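Long-range contacts in diguanylate cyclase (Marinobacter aquaeolei VT8, PDB 3IGN), which probably joins two GTP molecules into the second messenger c-di-GMP through the GGDEF domain, the part of the protein captured here with bound c-di-GMP: residues Q38-V43 and A135-T140; F45-F50 and Y128-G133; Q79-G84 and I93-T98. All coordinates share one frame; numbering follows the deposited sequence.

Interaction 1 (Q38-V43 and A135-T140)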
loop_
_atom_site.group_PDB
_atom_site.type_symbol
_atom_site.label_atom_id
_atom_site.label_comp_id
_atom_site.label_asym_id
_atom_site.label_seq_id
_atom_site.Cartn_x
_atom_site.Cartn_y
_atom_site.Cartn_z
ATOM N N GLN A 38 15.418 -10.475 -10.783
ATOM C CA GLN A 38 14.220 -10.063 -11.503
ATOM C C GLN A 38 13.753 -8.676 -11.079
ATOM O O GLN A 38 14.000 -8.249 -9.958
ATOM C CB GLN A 38 13.079 -11.056 -11.245
ATOM C CG GLN A 38 12.354 -10.890 -9.885
ATOM C CD GLN A 38 13.116 -11.492 -8.701
ATOM O OE1 GLN A 38 14.126 -12.186 -8.878
ATOM N NE2 GLN A 38 12.623 -11.232 -7.485
ATOM N N ALA A 39 13.087 -7.970 -11.982
ATOM C CA ALA A 39 12.563 -6.660 -11.637
ATOM C C ALA A 39 11.473 -6.933 -10.605
ATOM O O ALA A 39 10.660 -7.840 -10.769
ATOM C CB ALA A 39 11.967 -5.985 -12.861
ATOM N N THR A 40 11.481 -6.178 -9.519
ATOM C CA THR A 40 10.471 -6.362 -8.495
ATOM C C THR A 40 10.398 -5.051 -7.733
ATOM O O THR A 40 11.415 -4.412 -7.481
ATOM C CB THR A 40 10.808 -7.545 -7.552
ATOM O OG1 THR A 40 9.691 -7.792 -6.687
ATOM C CG2 THR A 40 12.036 -7.250 -6.726
ATOM N N SER A 41 9.187 -4.645 -7.393
ATOM C CA SER A 41 8.988 -3.383 -6.702
ATOM C C SER A 41 8.089 -3.552 -5.494
ATOM O O SER A 41 7.320 -4.508 -5.399
ATOM C CB SER A 41 8.362 -2.368 -7.657
ATOM O OG SER A 41 9.200 -2.126 -8.780
ATOM N N LEU A 42 8.192 -2.593 -4.586
ATOM C CA LEU A 42 7.407 -2.572 -3.373
ATOM C C LEU A 42 6.664 -1.244 -3.295
ATOM O O LEU A 42 7.211 -0.196 -3.648
ATOM C CB LEU A 42 8.340 -2.692 -2.178
ATOM C CG LEU A 42 7.713 -2.973 -0.817
ATOM C CD1 LEU A 42 7.199 -4.404 -0.804
ATOM C CD2 LEU A 42 8.753 -2.766 0.275
ATOM N N VAL A 43 5.422 -1.294 -2.829
ATOM C CA VAL A 43 4.612 -0.099 -2.666
ATOM C C VAL A 43 4.216 0.001 -1.199
ATOM O O VAL A 43 3.965 -1.006 -0.546
ATOM C CB VAL A 43 3.319 -0.162 -3.507
ATOM C CG1 VAL A 43 2.503 1.125 -3.314
ATOM C CG2 VAL A 43 3.658 -0.369 -4.972
ATOM N N ALA A 135 9.316 1.639 -4.520
ATOM C CA ALA A 135 10.741 1.398 -4.496
ATOM C C ALA A 135 11.037 0.101 -5.229
ATOM O O ALA A 135 10.658 -0.985 -4.776
ATOM C CB ALA A 135 11.268 1.320 -3.058
ATOM N N GLN A 136 11.680 0.213 -6.385
ATOM C CA GLN A 136 12.062 -0.991 -7.108
ATOM C C GLN A 136 13.310 -1.475 -6.385
ATOM O O GLN A 136 14.144 -0.674 -5.961
ATOM C CB GLN A 136 12.381 -0.698 -8.579
ATOM C CG GLN A 136 13.018 -1.910 -9.286
ATOM C CD GLN A 136 13.089 -1.755 -10.796
ATOM O OE1 GLN A 136 12.682 -0.735 -11.341
ATOM N NE2 GLN A 136 13.613 -2.780 -11.480
ATOM N N LEU A 137 13.436 -2.783 -6.223
ATOM C CA LEU A 137 14.585 -3.344 -5.544
ATOM C C LEU A 137 15.848 -3.326 -6.396
ATOM O O LEU A 137 15.834 -3.744 -7.552
ATOM C CB LEU A 137 14.267 -4.779 -5.112
ATOM C CG LEU A 137 15.308 -5.564 -4.308
ATOM C CD1 LEU A 137 15.717 -4.806 -3.056
ATOM C CD2 LEU A 137 14.720 -6.930 -3.943
ATOM N N THR A 138 16.931 -2.815 -5.818
ATOM C CA THR A 138 18.232 -2.762 -6.484
ATOM C C THR A 138 19.155 -3.640 -5.642
ATOM O O THR A 138 18.721 -4.244 -4.666
ATOM C CB THR A 138 18.811 -1.334 -6.499
ATOM O OG1 THR A 138 19.272 -0.991 -5.185
ATOM C CG2 THR A 138 17.758 -0.338 -6.933
ATOM N N GLU A 139 20.428 -3.724 -6.012
ATOM C CA GLU A 139 21.367 -4.533 -5.245
ATOM C C GLU A 139 21.800 -3.854 -3.945
ATOM O O GLU A 139 22.428 -4.480 -3.099
ATOM C CB GLU A 139 22.624 -4.830 -6.074
ATOM C CG GLU A 139 22.430 -5.832 -7.199
ATOM C CD GLU A 139 23.739 -6.171 -7.891
ATOM O OE1 GLU A 139 24.803 -5.935 -7.277
ATOM O OE2 GLU A 139 23.708 -6.682 -9.032
ATOM N N THR A 140 21.456 -2.583 -3.770
ATOM C CA THR A 140 21.899 -1.878 -2.572
ATOM C C THR A 140 21.335 -2.342 -1.225
ATOM O O THR A 140 22.105 -2.662 -0.323
ATOM C CB THR A 140 21.697 -0.365 -2.733
ATOM O OG1 THR A 140 22.316 0.052 -3.958
ATOM C CG2 THR A 140 22.349 0.392 -1.580
HETATM O O HOH W 1 14.263 -5.063 -9.453
#

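Interaction 2 (F45-F50 and Y128-G133)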
loop_
_atom_site.group_PDB
_atom_site.type_symbol
_atom_site.label_atom_id
_atom_site.label_comp_id
_atom_site.label_asym_id
_atom_site.label_seq_id
_atom_site.Cartn_x
_atom_site.Cartn_y
_atom_site.Cartn_z
ATOM N N PHE A 45 1.668 2.598 1.016
ATOM C CA PHE A 45 0.796 3.756 0.914
ATOM C C PHE A 45 -0.076 3.948 2.142
ATOM O O PHE A 45 -0.356 2.999 2.878
ATOM C CB PHE A 45 -0.029 3.716 -0.389
ATOM C CG PHE A 45 -1.056 2.609 -0.470
ATOM C CD1 PHE A 45 -2.394 2.866 -0.171
ATOM C CD2 PHE A 45 -0.707 1.341 -0.931
ATOM C CE1 PHE A 45 -3.372 1.882 -0.335
ATOM C CE2 PHE A 45 -1.675 0.349 -1.100
ATOM C CZ PHE A 45 -3.011 0.620 -0.804
ATOM N N ASP A 46 -0.457 5.203 2.361
ATOM C CA ASP A 46 -1.267 5.612 3.503
ATOM C C ASP A 46 -2.474 6.406 3.039
ATOM O O ASP A 46 -2.451 7.043 1.987
ATOM C CB ASP A 46 -0.462 6.533 4.428
ATOM C CG ASP A 46 0.585 5.804 5.229
ATOM O OD1 ASP A 46 0.832 4.612 4.951
ATOM O OD2 ASP A 46 1.170 6.432 6.139
ATOM N N ILE A 47 -3.523 6.380 3.850
ATOM C CA ILE A 47 -4.724 7.141 3.557
ATOM C C ILE A 47 -4.399 8.555 4.032
ATOM O O ILE A 47 -3.930 8.735 5.149
ATOM C CB ILE A 47 -5.916 6.595 4.352
ATOM C CG1 ILE A 47 -6.290 5.206 3.822
ATOM C CG2 ILE A 47 -7.088 7.564 4.270
ATOM C CD1 ILE A 47 -6.918 4.303 4.867
ATOM N N ASP A 48 -4.628 9.550 3.184
ATOM C CA ASP A 48 -4.344 10.937 3.549
ATOM C C ASP A 48 -5.302 11.473 4.604
ATOM O O ASP A 48 -6.479 11.114 4.621
ATOM C CB ASP A 48 -4.420 11.846 2.317
ATOM C CG ASP A 48 -3.286 11.609 1.345
ATOM O OD1 ASP A 48 -2.146 11.440 1.810
ATOM O OD2 ASP A 48 -3.533 11.614 0.124
ATOM N N HIS A 49 -4.786 12.329 5.485
ATOM C CA HIS A 49 -5.591 12.955 6.534
ATOM C C HIS A 49 -6.481 11.980 7.301
ATOM O O HIS A 49 -7.619 12.312 7.639
ATOM C CB HIS A 49 -6.475 14.033 5.906
ATOM C CG HIS A 49 -5.735 14.959 4.995
ATOM N ND1 HIS A 49 -4.737 15.798 5.439
ATOM C CD2 HIS A 49 -5.834 15.166 3.660
ATOM C CE1 HIS A 49 -4.252 16.481 4.419
ATOM N NE2 HIS A 49 -4.901 16.117 3.327
ATOM N N PHE A 50 -5.970 10.788 7.596
ATOM C CA PHE A 50 -6.779 9.800 8.298
ATOM C C PHE A 50 -7.269 10.235 9.674
ATOM O O PHE A 50 -8.463 10.134 9.963
ATOM C CB PHE A 50 -6.030 8.473 8.419
ATOM C CG PHE A 50 -6.911 7.334 8.831
ATOM C CD1 PHE A 50 -7.955 6.918 8.010
ATOM C CD2 PHE A 50 -6.737 6.711 10.060
ATOM C CE1 PHE A 50 -8.815 5.903 8.411
ATOM C CE2 PHE A 50 -7.595 5.692 10.470
ATOM C CZ PHE A 50 -8.634 5.289 9.647
ATOM N N TYR A 128 -11.760 11.006 -0.085
ATOM C CA TYR A 128 -10.418 11.041 0.473
ATOM C C TYR A 128 -9.399 10.643 -0.582
ATOM O O TYR A 128 -9.754 10.324 -1.712
ATOM C CB TYR A 128 -10.328 10.073 1.658
ATOM C CG TYR A 128 -10.457 8.610 1.273
ATOM C CD1 TYR A 128 -11.674 8.076 0.843
ATOM C CD2 TYR A 128 -9.350 7.761 1.326
ATOM C CE1 TYR A 128 -11.781 6.726 0.474
ATOM C CE2 TYR A 128 -9.446 6.423 0.963
ATOM C CZ TYR A 128 -10.657 5.909 0.538
ATOM O OH TYR A 128 -10.735 4.585 0.166
ATOM N N THR A 129 -8.129 10.661 -0.204
ATOM C CA THR A 129 -7.065 10.290 -1.121
ATOM C C THR A 129 -5.988 9.497 -0.405
ATOM O O THR A 129 -6.022 9.336 0.816
ATOM C CB THR A 129 -6.402 11.529 -1.753
ATOM O OG1 THR A 129 -5.883 12.377 -0.720
ATOM C CG2 THR A 129 -7.404 12.304 -2.595
ATOM N N VAL A 130 -5.032 8.999 -1.181
ATOM C CA VAL A 130 -3.920 8.238 -0.627
ATOM C C VAL A 130 -2.617 8.782 -1.183
ATOM O O VAL A 130 -2.576 9.351 -2.276
ATOM C CB VAL A 130 -3.983 6.731 -1.000
ATOM C CG1 VAL A 130 -5.062 6.016 -0.184
ATOM C CG2 VAL A 130 -4.253 6.587 -2.483
ATOM N N SER A 131 -1.556 8.613 -0.407
ATOM C CA SER A 131 -0.218 9.020 -0.820
ATOM C C SER A 131 0.475 7.675 -1.014
ATOM O O SER A 131 0.273 6.768 -0.220
ATOM C CB SER A 131 0.474 9.829 0.286
ATOM O OG SER A 131 -0.055 11.150 0.349
HETATM N N MSE A 132 1.282 7.541 -2.057
HETATM C CA MSE A 132 1.940 6.262 -2.316
HETATM C C MSE A 132 3.426 6.373 -2.634
HETATM O O MSE A 132 3.857 7.292 -3.331
HETATM C CB MSE A 132 1.227 5.559 -3.474
HETATM C CG MSE A 132 -0.294 5.605 -3.358
HETATM SE SE MSE A 132 -1.199 4.741 -4.830
HETATM C CE MSE A 132 -1.162 6.163 -6.069
ATOM N N GLY A 133 4.196 5.418 -2.120
ATOM C CA GLY A 133 5.627 5.387 -2.358
ATOM C C GLY A 133 6.026 4.081 -3.011
ATOM O O GLY A 133 5.586 3.017 -2.584
HETATM O O HOH W 2 -8.117 12.390 2.490
#

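Interaction 3 (Q79-G84 and I93-T98). With C2E (9,9'-[(2R,3R,3aS,5S,7aR,9R,10R,10aS,12S,14aR)-3,5,10,12-tetrahydroxy-5,12-dioxidooctahydro-2H,7H-difuro[3,2-d:3',2'-j][1,3,7,9,2,8]tetraoxadiphosphacyclododecine-2,9-diyl]bis(2-amino-1,9-dihydro-6H-purin-6-one)), chain B.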
loop_
_atom_site.group_PDB
_atom_site.type_symbol
_atom_site.label_atom_id
_atom_site.label_comp_id
_atom_site.label_asym_id
_atom_site.label_seq_id
_atom_site.Cartn_x
_atom_site.Cartn_y
_atom_site.Cartn_z
ATOM N N GLN A 79 -3.496 -11.174 -9.087
ATOM C CA GLN A 79 -3.470 -12.187 -8.050
ATOM C C GLN A 79 -2.019 -12.522 -7.714
ATOM O O GLN A 79 -1.719 -13.006 -6.628
ATOM C CB GLN A 79 -4.235 -13.433 -8.503
ATOM C CG GLN A 79 -3.785 -14.022 -9.827
ATOM C CD GLN A 79 -4.712 -15.126 -10.292
ATOM O OE1 GLN A 79 -5.109 -15.988 -9.505
ATOM N NE2 GLN A 79 -5.061 -15.107 -11.575
ATOM N N SER A 80 -1.115 -12.233 -8.642
ATOM C CA SER A 80 0.299 -12.490 -8.419
ATOM C C SER A 80 0.973 -11.381 -7.592
ATOM O O SER A 80 2.105 -11.543 -7.138
ATOM C CB SER A 80 1.015 -12.686 -9.758
ATOM O OG SER A 80 0.550 -11.759 -10.725
ATOM N N ASP A 81 0.281 -10.256 -7.419
ATOM C CA ASP A 81 0.785 -9.153 -6.593
ATOM C C ASP A 81 0.319 -9.510 -5.182
ATOM O O ASP A 81 -0.672 -10.217 -5.030
ATOM C CB ASP A 81 0.149 -7.811 -6.989
ATOM C CG ASP A 81 0.559 -7.337 -8.377
ATOM O OD1 ASP A 81 1.722 -7.568 -8.785
ATOM O OD2 ASP A 81 -0.281 -6.700 -9.054
ATOM N N SER A 82 1.004 -9.024 -4.153
ATOM C CA SER A 82 0.611 -9.341 -2.786
ATOM C C SER A 82 0.397 -8.099 -1.938
ATOM O O SER A 82 1.339 -7.365 -1.651
ATOM C CB SER A 82 1.665 -10.241 -2.138
ATOM O OG SER A 82 1.779 -11.468 -2.852
ATOM N N ALA A 83 -0.850 -7.870 -1.535
ATOM C CA ALA A 83 -1.179 -6.705 -0.716
ATOM C C ALA A 83 -1.322 -7.065 0.756
ATOM O O ALA A 83 -1.775 -8.159 1.104
ATOM C CB ALA A 83 -2.459 -6.067 -1.219
ATOM N N GLY A 84 -0.937 -6.139 1.626
ATOM C CA GLY A 84 -1.051 -6.398 3.045
ATOM C C GLY A 84 -1.382 -5.132 3.800
ATOM O O GLY A 84 -1.137 -4.027 3.314
ATOM N N ILE A 93 2.210 -3.315 -0.938
ATOM C CA ILE A 93 1.951 -4.247 -2.033
ATOM C C ILE A 93 3.285 -4.698 -2.611
ATOM O O ILE A 93 4.183 -3.878 -2.811
ATOM C CB ILE A 93 1.167 -3.606 -3.205
ATOM C CG1 ILE A 93 0.039 -2.706 -2.700
ATOM C CG2 ILE A 93 0.564 -4.699 -4.072
ATOM C CD1 ILE A 93 -0.623 -1.916 -3.820
ATOM N N ILE A 94 3.410 -5.997 -2.866
ATOM C CA ILE A 94 4.621 -6.536 -3.473
ATOM C C ILE A 94 4.235 -6.692 -4.931
ATOM O O ILE A 94 3.197 -7.268 -5.245
ATOM C CB ILE A 94 4.992 -7.926 -2.915
ATOM C CG1 ILE A 94 5.271 -7.833 -1.418
ATOM C CG2 ILE A 94 6.235 -8.473 -3.639
ATOM C CD1 ILE A 94 5.468 -9.191 -0.734
ATOM N N LEU A 95 5.054 -6.153 -5.821
ATOM C CA LEU A 95 4.774 -6.249 -7.243
ATOM C C LEU A 95 5.913 -6.995 -7.936
ATOM O O LEU A 95 6.898 -6.396 -8.361
ATOM C CB LEU A 95 4.622 -4.851 -7.840
ATOM C CG LEU A 95 3.623 -3.899 -7.170
ATOM C CD1 LEU A 95 3.719 -2.528 -7.834
ATOM C CD2 LEU A 95 2.200 -4.452 -7.292
ATOM N N PRO A 96 5.793 -8.324 -8.059
ATOM C CA PRO A 96 6.852 -9.094 -8.712
ATOM C C PRO A 96 6.880 -8.871 -10.224
ATOM O O PRO A 96 5.862 -8.541 -10.831
ATOM C CB PRO A 96 6.496 -10.540 -8.338
ATOM C CG PRO A 96 5.003 -10.506 -8.329
ATOM C CD PRO A 96 4.704 -9.206 -7.595
ATOM N N GLU A 97 8.060 -9.045 -10.814
ATOM C CA GLU A 97 8.259 -8.903 -12.252
ATOM C C GLU A 97 7.775 -7.556 -12.745
ATOM O O GLU A 97 7.330 -7.430 -13.883
ATOM C CB GLU A 97 7.506 -10.007 -12.988
ATOM C CG GLU A 97 8.018 -11.410 -12.729
ATOM C CD GLU A 97 9.406 -11.615 -13.295
ATOM O OE1 GLU A 97 9.706 -11.028 -14.358
ATOM O OE2 GLU A 97 10.186 -12.368 -12.690
ATOM N N THR A 98 7.885 -6.547 -11.890
ATOM C CA THR A 98 7.399 -5.217 -12.219
ATOM C C THR A 98 8.432 -4.156 -11.857
ATOM O O THR A 98 8.831 -4.061 -10.698
ATOM C CB THR A 98 6.103 -4.941 -11.427
ATOM O OG1 THR A 98 5.154 -5.982 -11.690
ATOM C CG2 THR A 98 5.496 -3.593 -11.822
HETATM P P1 C2E B . -1.517 -0.672 -19.100
HETATM O O2P C2E B . -2.520 -0.879 -17.858
HETATM O O1P C2E B . -1.438 0.772 -19.434
HETATM O "O5'" C2E B . -0.061 -1.202 -18.762
HETATM C "C5'" C2E B . 0.464 -1.119 -17.493
HETATM C "C4'" C2E B . 1.852 -1.746 -17.385
HETATM O "O4'" C2E B . 2.194 -1.558 -16.006
HETATM C "C3'" C2E B . 1.823 -3.269 -17.674
HETATM O "O3'" C2E B . 2.636 -3.767 -18.749
HETATM C "C2'" C2E B . 2.127 -3.923 -16.339
HETATM O "O2'" C2E B . 3.256 -4.790 -16.445
HETATM C "C1'" C2E B . 2.272 -2.816 -15.304
HETATM N N9 C2E B . 1.069 -3.044 -14.471
HETATM C C8 C2E B . -0.181 -2.477 -14.633
HETATM N N7 C2E B . -1.012 -2.906 -13.759
HETATM C C5 C2E B . -0.378 -3.782 -12.960
HETATM C C6 C2E B . -0.774 -4.568 -11.850
HETATM O O6 C2E B . -1.923 -4.525 -11.431
HETATM N N1 C2E B . 0.164 -5.378 -11.260
HETATM C C2 C2E B . 1.459 -5.426 -11.730
HETATM N N2 C2E B . 2.373 -6.240 -11.118
HETATM N N3 C2E B . 1.838 -4.700 -12.771
HETATM C C4 C2E B . 0.968 -3.879 -13.402
HETATM P P11 C2E B . 1.835 -4.947 -19.512
HETATM O O21 C2E B . 1.439 -6.158 -18.518
HETATM O O11 C2E B . 2.654 -5.482 -20.622
HETATM O O5A C2E B . 0.533 -4.217 -20.073
HETATM C C5A C2E B . -0.514 -4.877 -20.672
HETATM C C4A C2E B . -1.602 -3.911 -21.139
HETATM O O4A C2E B . -2.687 -4.746 -21.561
HETATM C C3A C2E B . -2.107 -2.953 -20.042
HETATM O O3A C2E B . -2.002 -1.577 -20.331
HETATM C C2A C2E B . -3.524 -3.367 -19.761
HETATM O O2A C2E B . -4.452 -2.286 -19.923
HETATM C C1A C2E B . -3.830 -4.552 -20.659
HETATM N N91 C2E B . -3.945 -5.603 -19.615
HETATM C C81 C2E B . -2.978 -6.507 -19.219
HETATM N N71 C2E B . -3.419 -7.258 -18.264
HETATM C C51 C2E B . -4.684 -6.906 -17.973
HETATM C C61 C2E B . -5.650 -7.363 -17.030
HETATM O O61 C2E B . -5.388 -8.276 -16.266
HETATM N N11 C2E B . -6.878 -6.758 -17.004
HETATM C C21 C2E B . -7.174 -5.723 -17.864
HETATM N N21 C2E B . -8.415 -5.136 -17.811
HETATM N N31 C2E B . -6.282 -5.285 -18.746
HETATM C C41 C2E B . -5.042 -5.839 -18.832
#

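Interaction 1 (Q38-V43 and A135-T140)
Thr40 and Leu137 lie side by side with their side chains pointing the same way, the methyl CG2 of Thr40 meeting CB of Leu137 at 3.7 Å and lying close to its CD2 branch as well. Thr40 OG1 is turned anti to the backbone N (chi1 -172°) and makes a weak hydrogen bond with Glu29. The same two residues are also joined through the backbone, Leu137 N to Thr40 O, 2.9 Å and nearly straight at 172°.

Ser41 and Gln136 form an antiparallel non-hydrogen-bonded pair whose side chains rise from one face of the sheet. Ser41 OG rests 3.5 Å from CB of Gln136, while its own hydrogen bond goes to the carbonyl oxygen of Thr98. Gln136 is extended: with CG anti to its backbone N (chi1 170°), CG passes Thr40 O at 3.5 Å, and the chain beyond brings NE2 to 3.9 Å from CB of Ala39. The amide is engaged by both atoms, OE1 with the backbone N of Ala100 and NE2 with a water at 3.1 Å. An alanine here would probably leave Ala100 N and that water each short of a partner and open a gap beside Ala39.

The opposite face carries Leu42 and Ala135, a hydrogen-bonded pair in which Ala135 N reaches Leu42 O at 2.9 Å and Leu42 N binds Ala135 O in return. Leu42 packs on Trp22 of helix 19-36 and on Trp147 and Met148 of helix 144-160.

The water also accepts from Thr40 N and donates to Leu137 O, 2.8 Å away, so it takes over from direct backbone bonding where strands 40-47 and 130-136 part. Chemically the contact is two-sided: apolar side chains meet the helices on one face, and on the other polar groups tie the strand ends to residues 98-100.

Interaction 2 (F45-F50 and Y128-G133)
The Phe45 ring has CG1 of Val130 at its edge, near the ring plane, 4.1 Å from CD1. Met132, present as selenomethionine, approaches the same ring obliquely in a Met-aromatic contact, SE 5.3 Å from the ring centroid and 26° off the normal, and its CG packs against Phe45 CB. The ring of Phe91, on neighbouring strand 90-96, meets that of Phe45 with the two planes about 15° apart. At the other end of the contact, Ile47 CG2 comes obliquely to the Tyr128 ring, 3.7 Å from CD2, while Tyr128 OH is hydrogen-bonded to Thr69.

The Asp48 carboxylate, also flat, is gripped from the opposing segment by two hydroxyls. Ser131 OG donates to OD1 at 2.6 Å on the syn lone pair, and Thr129 OG1 donates to OD2 at 2.6 Å on the anti lone pair; CG of Asp48, anti to its carbonyl carbon (chi1 -70°), sets the group between them. OD2 also accepts from Asn164 N, so three donors hold the buried carboxylate. Asp48 N binds Thr129 O at 2.8 Å, and a water joins Asp48 O to Thr129 N.

Between these ends Asp46 and Ser131 exchange two backbone hydrogen bonds, with Asp46 OD2 in a salt bridge to Lys159. Phe45, Ile47, Val130 and Met132 occupy the face that meets helix 100-115 and helix 59-74. The run Phe-Asp-Ile-Asp-His-Phe, which takes a central antiparallel strand through His49 at the N-cap position into helix 50-57, is characteristic of the GGDEF domain.

Interaction 3 (Q79-G84 and I93-T98)
Asp81 crosses Leu95 and carries the contact out to a bound c-di-GMP; Gln79 N binds a second one. The Asp81 CB lies 3.6 Å from Ile94 O and close to CD2 of Leu95; CG meets that same methyl at 3.5 Å. At the tip the two oxygens fork onto one guanine. OD1 takes ligand N2 at 2.8 Å in a bond of 171°, with Pro96 CD alongside at 3.6 Å, and OD2 takes ligand N1 at 2.6 Å. OD2 also accepts from the backbone N of Arg78, which would steady the carboxylate's rotation. From the second segment Thr98 OG1 accepts a further bond from N2, 2.9 Å long, and itself donates a hydrogen bond to Pro96 O, 2.8 Å away. Arg78 and Asp81 fit the RxxD motif of the product-binding inhibitory site known in GGDEF domains.

Next along the chain, Ser82 exchanges two backbone hydrogen bonds with Ile94 in the hairpin of strands 82-85 and 90-96. Ile94 faces Trp22, Leu25 and Val26 of helix 19-36, whereas Leu95 turns to Ala103 and Ile106 of helix 100-115, and strand 40-47 flanks the hairpin in the sheet.

All three contacts lie in the one mixed sheet of the GGDEF domain. Interactions 1 and 2 both pair strand 40-47 with strand 130-136, toward opposite ends of the strand pair, their centres about 21 Å apart on opposite sides of the chain's centre. Interaction 3 belongs to the adjoining hairpin 82-85/90-96, about 12 Å from interaction 1 and 19 Å from interaction 2, centre to centre. Along the chain the three are nested: 79-98 inside the loop closed by interaction 2, and that inside the loop closed by interaction 1. Strand 40-47 thus joins the c-di-GMP-binding hairpin to strand 130-136, with Val43 and Phe45 both packing on Ile93.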